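Local coordinates for tail fiber protein (Pseudomonas aeruginosa, PDB 6CL6), which probably recognises the receptor on target Pseudomonas cells as the trimeric fiber of the R2 pyocin, a contractile injection system, at residues 329-334 / 355-360; 303-308 / 362-367. One frame throughout, in Å; residues are numbered along the deposited sequence.

Contact 1: 329-334 / 355-360; sequences ANQTSA and IRNGYF. With CA (calcium ion), chain I.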
ATOM      1  N   ALA A 329     -87.946 -52.584   0.729  1.00 14.80           N
ATOM      2  CA  ALA A 329     -88.014 -53.415   1.916  1.00 14.82           C
ATOM      3  C   ALA A 329     -87.944 -54.888   1.537  1.00 17.79           C
ATOM      4  O   ALA A 329     -88.194 -55.261   0.397  1.00 17.81           O
ATOM      5  CB  ALA A 329     -89.314 -53.154   2.701  1.00 15.04           C
ATOM      6  N   ASN A 330     -87.616 -55.712   2.520  1.00 14.91           N
ATOM      7  CA  ASN A 330     -87.354 -57.131   2.351  1.00 15.47           C
ATOM      8  C   ASN A 330     -87.906 -57.931   3.527  1.00 17.81           C
ATOM      9  O   ASN A 330     -87.751 -57.517   4.679  1.00 14.38           O
ATOM     10  CB  ASN A 330     -85.826 -57.369   2.227  1.00 15.75           C
ATOM     11  CG  ASN A 330     -85.423 -58.782   2.598  1.00 14.17           C
ATOM     12  OD1 ASN A 330     -85.532 -59.718   1.785  1.00 16.23           O
ATOM     13  ND2 ASN A 330     -84.990 -58.949   3.828  1.00 15.17           N
ATOM     14  N   GLN A 331     -88.570 -59.050   3.217  1.00 13.77           N
ATOM     15  CA  GLN A 331     -89.069 -59.962   4.232  1.00 15.18           C
ATOM     16  C   GLN A 331     -87.927 -60.751   4.846  1.00 13.70           C
ATOM     17  O   GLN A 331     -87.167 -61.405   4.135  1.00 17.62           O
ATOM     18  CB  GLN A 331     -90.099 -60.942   3.623  1.00 16.06           C
ATOM     19  CG  GLN A 331     -91.322 -60.297   2.998  1.00 13.85           C
ATOM     20  CD  GLN A 331     -92.353 -59.870   4.044  1.00 15.66           C
ATOM     21  OE1 GLN A 331     -92.207 -60.190   5.224  1.00 14.97           O
ATOM     22  NE2 GLN A 331     -93.394 -59.149   3.601  1.00 13.93           N
ATOM     23  N   THR A 332     -87.813 -60.708   6.180  1.00 14.59           N
ATOM     24  CA  THR A 332     -86.743 -61.403   6.875  1.00 16.04           C
ATOM     25  C   THR A 332     -87.183 -62.713   7.501  1.00 16.08           C
ATOM     26  O   THR A 332     -86.371 -63.359   8.164  1.00 18.93           O
ATOM     27  CB  THR A 332     -86.141 -60.523   7.977  1.00 25.97           C
ATOM     28  OG1 THR A 332     -87.072 -60.386   9.047  1.00 21.73           O
ATOM     29  CG2 THR A 332     -85.790 -59.149   7.433  1.00 20.91           C
ATOM     30  N   SER A 333     -88.446 -63.128   7.312  1.00 18.85           N
ATOM     31  CA  SER A 333     -88.931 -64.343   7.933  1.00 18.01           C
ATOM     32  C   SER A 333     -89.197 -65.430   6.892  1.00 15.34           C
ATOM     33  O   SER A 333     -89.183 -65.202   5.684  1.00 18.30           O
ATOM     34  CB  SER A 333     -90.215 -64.089   8.747  1.00 18.05           C
ATOM     35  OG  SER A 333     -91.291 -63.725   7.892  1.00 22.22           O
ATOM     36  N   ALA A 334     -89.423 -66.637   7.407  1.00 18.62           N
ATOM     37  CA  ALA A 334     -89.789 -67.795   6.596  1.00 19.79           C
ATOM     38  C   ALA A 334     -91.299 -67.755   6.380  1.00 17.87           C
ATOM     39  O   ALA A 334     -92.071 -68.547   6.916  1.00 17.74           O
ATOM     40  CB  ALA A 334     -89.348 -69.079   7.285  1.00 25.45           C
ATOM     41  N   ILE A 355     -93.256 -48.394   5.322  1.00 16.75           N
ATOM     42  CA  ILE A 355     -92.965 -49.748   4.882  1.00 19.17           C
ATOM     43  C   ILE A 355     -94.279 -50.520   4.889  1.00 24.77           C
ATOM     44  O   ILE A 355     -94.968 -50.584   5.918  1.00 20.40           O
ATOM     45  CB  ILE A 355     -91.911 -50.428   5.763  1.00 17.10           C
ATOM     46  CG1 ILE A 355     -90.603 -49.624   5.798  1.00 21.93           C
ATOM     47  CG2 ILE A 355     -91.659 -51.851   5.277  1.00 19.53           C
ATOM     48  CD1 ILE A 355     -89.996 -49.318   4.429  1.00 21.39           C
ATOM     49  N   ARG A 356     -94.627 -51.097   3.740  1.00 22.24           N
ATOM     50  CA  ARG A 356     -95.863 -51.868   3.594  1.00 15.65           C
ATOM     51  C   ARG A 356     -95.557 -53.358   3.628  1.00 25.02           C
ATOM     52  O   ARG A 356     -94.672 -53.834   2.908  1.00 15.96           O
ATOM     53  CB  ARG A 356     -96.572 -51.501   2.296  1.00 18.31           C
ATOM     54  CG  ARG A 356     -98.014 -51.982   2.207  1.00 25.71           C
ATOM     55  CD  ARG A 356     -98.706 -51.240   1.081  1.00 37.70           C
ATOM     56  NE  ARG A 356    -100.143 -51.480   1.001  1.00 25.27           N
ATOM     57  CZ  ARG A 356    -101.048 -50.910   1.795  1.00 36.73           C
ATOM     58  NH1 ARG A 356    -100.670 -50.108   2.772  1.00 25.74           N
ATOM     59  NH2 ARG A 356    -102.336 -51.168   1.620  1.00 32.71           N
ATOM     60  N   ASN A 357     -96.315 -54.095   4.439  1.00 15.81           N
ATOM     61  CA  ASN A 357     -96.160 -55.542   4.562  1.00 15.98           C
ATOM     62  C   ASN A 357     -97.374 -56.241   3.975  1.00 15.81           C
ATOM     63  O   ASN A 357     -98.464 -56.209   4.559  1.00 19.94           O
ATOM     64  CB  ASN A 357     -95.968 -55.935   6.015  1.00 16.13           C
ATOM     65  CG  ASN A 357     -95.991 -57.418   6.221  1.00 14.90           C
ATOM     66  OD1 ASN A 357     -95.531 -58.182   5.383  1.00 14.77           O
ATOM     67  ND2 ASN A 357     -96.563 -57.843   7.346  1.00 15.66           N
ATOM     68  N   GLY A 358     -97.187 -56.872   2.820  1.00 16.60           N
ATOM     69  CA  GLY A 358     -98.253 -57.646   2.206  1.00 14.16           C
ATOM     70  C   GLY A 358     -98.473 -59.023   2.780  1.00 13.98           C
ATOM     71  O   GLY A 358     -99.452 -59.655   2.422  1.00 13.82           O
ATOM     72  N   TYR A 359     -97.596 -59.494   3.673  1.00 16.31           N
ATOM     73  CA  TYR A 359     -97.754 -60.827   4.258  1.00 13.85           C
ATOM     74  C   TYR A 359     -98.834 -60.791   5.336  1.00 16.65           C
ATOM     75  O   TYR A 359     -98.937 -59.802   6.077  1.00 14.48           O
ATOM     76  CB  TYR A 359     -96.449 -61.292   4.874  1.00 17.58           C
ATOM     77  CG  TYR A 359     -96.484 -62.711   5.415  1.00 13.90           C
ATOM     78  CD1 TYR A 359     -96.877 -63.758   4.624  1.00 15.26           C
ATOM     79  CD2 TYR A 359     -96.051 -62.998   6.708  1.00 13.81           C
ATOM     80  CE1 TYR A 359     -96.912 -65.063   5.120  1.00 15.72           C
ATOM     81  CE2 TYR A 359     -96.054 -64.254   7.203  1.00 13.66           C
ATOM     82  CZ  TYR A 359     -96.497 -65.304   6.404  1.00 16.52           C
ATOM     83  OH  TYR A 359     -96.502 -66.572   6.894  1.00 20.48           O
ATOM     84  N   PHE A 360     -99.601 -61.883   5.459  1.00 15.55           N
ATOM     85  CA  PHE A 360    -100.792 -61.906   6.310  1.00 17.52           C
ATOM     86  C   PHE A 360    -100.488 -62.234   7.761  1.00 17.77           C
ATOM     87  O   PHE A 360    -101.261 -62.941   8.429  1.00 16.98           O
ATOM     88  CB  PHE A 360    -101.841 -62.854   5.720  1.00 20.76           C
ATOM     89  CG  PHE A 360    -101.472 -64.324   5.660  1.00 14.19           C
ATOM     90  CD1 PHE A 360    -100.314 -64.834   6.195  1.00 16.46           C
ATOM     91  CD2 PHE A 360    -102.364 -65.211   5.042  1.00 13.36           C
ATOM     92  CE1 PHE A 360    -100.030 -66.199   6.148  1.00 19.38           C
ATOM     93  CE2 PHE A 360    -102.094 -66.588   4.988  1.00 18.01           C
ATOM     94  CZ  PHE A 360    -100.938 -67.088   5.542  1.00 13.96           C
TER
HETATM   95 CA    CA I 703    -101.684 -60.347   2.007  1.00 20.02          CA
HETATM   96  O   HOH W   1    -100.607 -62.454   2.483  1.00 13.34           O
HETATM   97  O   HOH W   2    -100.603 -59.380  -0.020  1.00 33.64           O
HETATM   98  O   HOH W   3    -102.871 -61.569   0.335  1.00 18.05           O
HETATM   99  O   HOH W   4    -103.548 -61.370   3.290  1.00 15.40           O
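Two sheets of a beta sandwich face each other here, in a domain whose sequence belongs to the H-type lectin clan: strand 324-331 comes from one sheet, strand 352-357 from the other, their short touching parts running 26° apart. Ile355 begins the contact inside the sandwich. Its CG2 lies anti to the backbone N, and that branch meets the Ala329 CB at 3.7 Å. Asn357 carries the polar centre. Its CG is anti to the backbone N, and OD1 accepts two N-H groups. Gln331, its chain bent at chi2 (-79°), crosses Asn357 at about a right angle and gives its NE2 to Asn357 OD1 at 2.9 Å. That bond is nearly straight (176°) and lies in the planes of both amides, although the planes themselves are well turned from each other. The second N-H is that of Tyr359, whose N sits 3.0 Å from Asn357 OD1, above the carbonyl plane, and closes an Asx turn. Asn357 ND2 reaches Pro307 O and Ala361 O, so both ends of this buried amide are held, and the Gln331 NE2 also bonds to Ser342 O. The turn brings Gly358 O to 2.4 Å from the calcium ion; four waters, Asp309 and Pro337 O of a third subunit complete the shell, so the metal bridges two chains at the fiber tip. Tyr359 lays its CB 3.9 Å from Gln331 NE2 and sends its OH to His336 N. Phe360 leans over one face of the Tyr359 ring, toward the rim, with Phe360 CD1 3.6 Å above the plane of that ring.

Contact 2: 303-308 / 362-367; sequences QVTCPA and QAVLSW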
ATOM      1  N   GLN A 303     -84.441 -52.104  10.334  1.00 23.22           N
ATOM      2  CA  GLN A 303     -85.486 -53.128  10.331  1.00 23.21           C
ATOM      3  C   GLN A 303     -86.701 -52.578  11.062  1.00 26.04           C
ATOM      4  O   GLN A 303     -86.588 -51.657  11.868  1.00 23.32           O
ATOM      5  CB  GLN A 303     -85.039 -54.431  10.991  1.00 23.21           C
ATOM      6  CG  GLN A 303     -83.726 -54.996  10.493  1.00 41.24           C
ATOM      7  CD  GLN A 303     -82.515 -54.321  11.143  1.00 56.13           C
ATOM      8  OE1 GLN A 303     -82.520 -54.045  12.351  1.00 49.65           O
ATOM      9  NE2 GLN A 303     -81.472 -54.045  10.343  1.00 47.81           N
ATOM     10  N   VAL A 304     -87.872 -53.158  10.782  1.00 19.17           N
ATOM     11  CA  VAL A 304     -89.106 -52.668  11.380  1.00 25.14           C
ATOM     12  C   VAL A 304     -90.096 -53.818  11.459  1.00 30.52           C
ATOM     13  O   VAL A 304     -90.161 -54.653  10.560  1.00 19.78           O
ATOM     14  CB  VAL A 304     -89.668 -51.465  10.580  1.00 20.33           C
ATOM     15  CG1 VAL A 304     -90.098 -51.875   9.194  1.00 24.64           C
ATOM     16  CG2 VAL A 304     -90.798 -50.794  11.326  1.00 22.14           C
ATOM     17  N   THR A 305     -90.862 -53.862  12.549  1.00 18.72           N
ATOM     18  CA  THR A 305     -91.963 -54.828  12.684  1.00 18.78           C
ATOM     19  C   THR A 305     -93.215 -54.212  12.085  1.00 24.55           C
ATOM     20  O   THR A 305     -93.637 -53.117  12.494  1.00 22.99           O
ATOM     21  CB  THR A 305     -92.190 -55.209  14.144  1.00 24.73           C
ATOM     22  OG1 THR A 305     -91.019 -55.860  14.657  1.00 26.90           O
ATOM     23  CG2 THR A 305     -93.387 -56.189  14.263  1.00 33.45           C
ATOM     24  N   CYS A 306     -93.787 -54.897  11.107  1.00 22.25           N
ATOM     25  CA  CYS A 306     -95.002 -54.462  10.435  1.00 20.35           C
ATOM     26  C   CYS A 306     -96.184 -55.344  10.863  1.00 16.31           C
ATOM     27  O   CYS A 306     -96.009 -56.544  11.129  1.00 22.84           O
ATOM     28  CB  CYS A 306     -94.866 -54.545   8.899  1.00 16.04           C
ATOM     29  SG  CYS A 306     -93.607 -53.544   8.190  1.00 19.06           S
ATOM     30  N   PRO A 307     -97.387 -54.795  10.934  1.00 21.20           N
ATOM     31  CA  PRO A 307     -98.566 -55.636  11.182  1.00 19.20           C
ATOM     32  C   PRO A 307     -98.933 -56.390   9.911  1.00 15.99           C
ATOM     33  O   PRO A 307     -98.473 -56.078   8.814  1.00 15.82           O
ATOM     34  CB  PRO A 307     -99.664 -54.642  11.563  1.00 20.91           C
ATOM     35  CG  PRO A 307     -99.083 -53.234  11.329  1.00 19.43           C
ATOM     36  CD  PRO A 307     -97.793 -53.447  10.532  1.00 16.73           C
ATOM     37  N   ALA A 308     -99.798 -57.393  10.077  1.00 16.74           N
ATOM     38  CA  ALA A 308    -100.281 -58.153   8.929  1.00 17.59           C
ATOM     39  C   ALA A 308    -100.934 -57.216   7.916  1.00 27.04           C
ATOM     40  O   ALA A 308    -101.730 -56.358   8.280  1.00 20.46           O
ATOM     41  CB  ALA A 308    -101.288 -59.201   9.408  1.00 18.94           C
ATOM     42  N   GLN A 362     -97.993 -60.443  11.320  1.00 22.02           N
ATOM     43  CA  GLN A 362     -96.947 -59.560  11.822  1.00 18.98           C
ATOM     44  C   GLN A 362     -95.582 -60.099  11.405  1.00 21.08           C
ATOM     45  O   GLN A 362     -95.307 -61.297  11.544  1.00 19.48           O
ATOM     46  CB  GLN A 362     -97.032 -59.458  13.345  1.00 15.97           C
ATOM     47  CG  GLN A 362     -96.031 -58.493  13.967  1.00 19.05           C
ATOM     48  CD  GLN A 362     -96.259 -58.234  15.449  1.00 24.31           C
ATOM     49  OE1 GLN A 362     -96.998 -57.320  15.824  1.00 41.25           O
ATOM     50  NE2 GLN A 362     -95.642 -59.052  16.296  1.00 37.41           N
ATOM     51  N   ALA A 363     -94.718 -59.208  10.905  1.00 17.90           N
ATOM     52  CA  ALA A 363     -93.473 -59.684  10.354  1.00 17.84           C
ATOM     53  C   ALA A 363     -92.433 -58.583  10.406  1.00 20.02           C
ATOM     54  O   ALA A 363     -92.747 -57.404  10.278  1.00 17.00           O
ATOM     55  CB  ALA A 363     -93.599 -60.178   8.910  1.00 14.84           C
ATOM     56  N   VAL A 364     -91.193 -59.000  10.567  1.00 15.48           N
ATOM     57  CA  VAL A 364     -90.063 -58.075  10.559  1.00 15.45           C
ATOM     58  C   VAL A 364     -89.585 -57.913   9.127  1.00 18.82           C
ATOM     59  O   VAL A 364     -89.268 -58.900   8.460  1.00 17.49           O
ATOM     60  CB  VAL A 364     -88.931 -58.562  11.460  1.00 21.22           C
ATOM     61  CG1 VAL A 364     -87.749 -57.638  11.293  1.00 16.47           C
ATOM     62  CG2 VAL A 364     -89.387 -58.593  12.934  1.00 24.09           C
ATOM     63  N   LEU A 365     -89.539 -56.669   8.657  1.00 15.37           N
ATOM     64  CA  LEU A 365     -89.015 -56.333   7.346  1.00 21.47           C
ATOM     65  C   LEU A 365     -87.763 -55.477   7.504  1.00 21.86           C
ATOM     66  O   LEU A 365     -87.725 -54.546   8.321  1.00 17.60           O
ATOM     67  CB  LEU A 365     -90.057 -55.582   6.515  1.00 15.96           C
ATOM     68  CG  LEU A 365     -91.132 -56.459   5.830  1.00 14.90           C
ATOM     69  CD1 LEU A 365     -91.985 -57.215   6.846  1.00 15.83           C
ATOM     70  CD2 LEU A 365     -92.003 -55.584   4.927  1.00 14.94           C
ATOM     71  N   SER A 366     -86.737 -55.812   6.748  1.00 16.01           N
ATOM     72  CA  SER A 366     -85.584 -54.926   6.653  1.00 15.34           C
ATOM     73  C   SER A 366     -85.794 -53.971   5.488  1.00 15.34           C
ATOM     74  O   SER A 366     -86.660 -54.178   4.627  1.00 16.51           O
ATOM     75  CB  SER A 366     -84.292 -55.714   6.482  1.00 16.85           C
ATOM     76  OG  SER A 366     -84.333 -56.505   5.310  1.00 14.71           O
ATOM     77  N   TRP A 367     -85.004 -52.895   5.478  1.00 18.34           N
ATOM     78  CA  TRP A 367     -85.161 -51.879   4.471  1.00 15.65           C
ATOM     79  C   TRP A 367     -83.832 -51.176   4.203  1.00 20.53           C
ATOM     80  O   TRP A 367     -82.929 -51.161   5.040  1.00 16.58           O
ATOM     81  CB  TRP A 367     -86.226 -50.861   4.896  1.00 15.98           C
ATOM     82  CG  TRP A 367     -85.891 -50.118   6.148  1.00 16.39           C
ATOM     83  CD1 TRP A 367     -86.351 -50.390   7.398  1.00 22.99           C
ATOM     84  CD2 TRP A 367     -85.022 -48.994   6.274  1.00 19.28           C
ATOM     85  NE1 TRP A 367     -85.839 -49.486   8.300  1.00 20.91           N
ATOM     86  CE2 TRP A 367     -85.007 -48.625   7.637  1.00 19.75           C
ATOM     87  CE3 TRP A 367     -84.265 -48.253   5.375  1.00 16.71           C
ATOM     88  CZ2 TRP A 367     -84.244 -47.555   8.114  1.00 17.41           C
ATOM     89  CZ3 TRP A 367     -83.492 -47.184   5.856  1.00 17.08           C
ATOM     90  CH2 TRP A 367     -83.497 -46.849   7.205  1.00 20.33           C
TER
HETATM   91  O   HOH W   5     -85.978 -49.018  11.119  1.00 27.04           O
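Val304 O has two partners on strand 363-371: Leu365 N donates to it at 2.8 Å (166°), nearly along the C=O axis, and the Val364 CA adds a CA-H...O contact. The Val304 N returns the favour to Leu365 O at 2.8 Å, and one pair further on Cys306 N reaches Ala363 O at 2.8 Å, almost straight at 174°, while Ala363 N donates back to Cys306 O. These are the hydrogen-bonded pairs of an antiparallel ladder in the five-stranded sheet of the lectin-like sandwich; Gln303 with Ser366 and Thr305 with Val364 are the non-hydrogen-bonded ones. On the face carrying Val304, Cys306, Ala363 and Leu365, Cys306 SG comes within 4.2 Å of the Leu365 CD2, and Ile355 of the facing sheet packs against both residues. On the other face Thr305 divides its branches: CG2, anti to the backbone N, rests 3.5 Å from Gln362 CG on the extended glutamine chain, while OG1 lies 3.6 Å from the Val364 CG2. At the far end a water sits in plane at the edge of the Trp367 ring, accepting from Trp367 NE1 at 2.9 Å and donating to Gln303 O.

In the fold
The centres of the two contacts lie about 6 Å apart, in one sandwich at the C-terminal tip of a very elongated chain. Along the sequence the segments come as 303-308, 329-334, 355-360 and 362-367, so contact 2 encloses contact 1. Strand 363-371 runs between 297-306 and 324-331 in the five-stranded sheet, which links them directly: Asn330 N probably bonds to Ser366 O, and Thr332 OG1 to Val364 O. Contact 1 then crosses to the three-stranded sheet, where the Asn357 CB packs on Cys306 CB at 3.4 Å. The chain thus passes from the calcium-binding turn straight back into the large sheet, tying the inter-subunit metal site to the sandwich core.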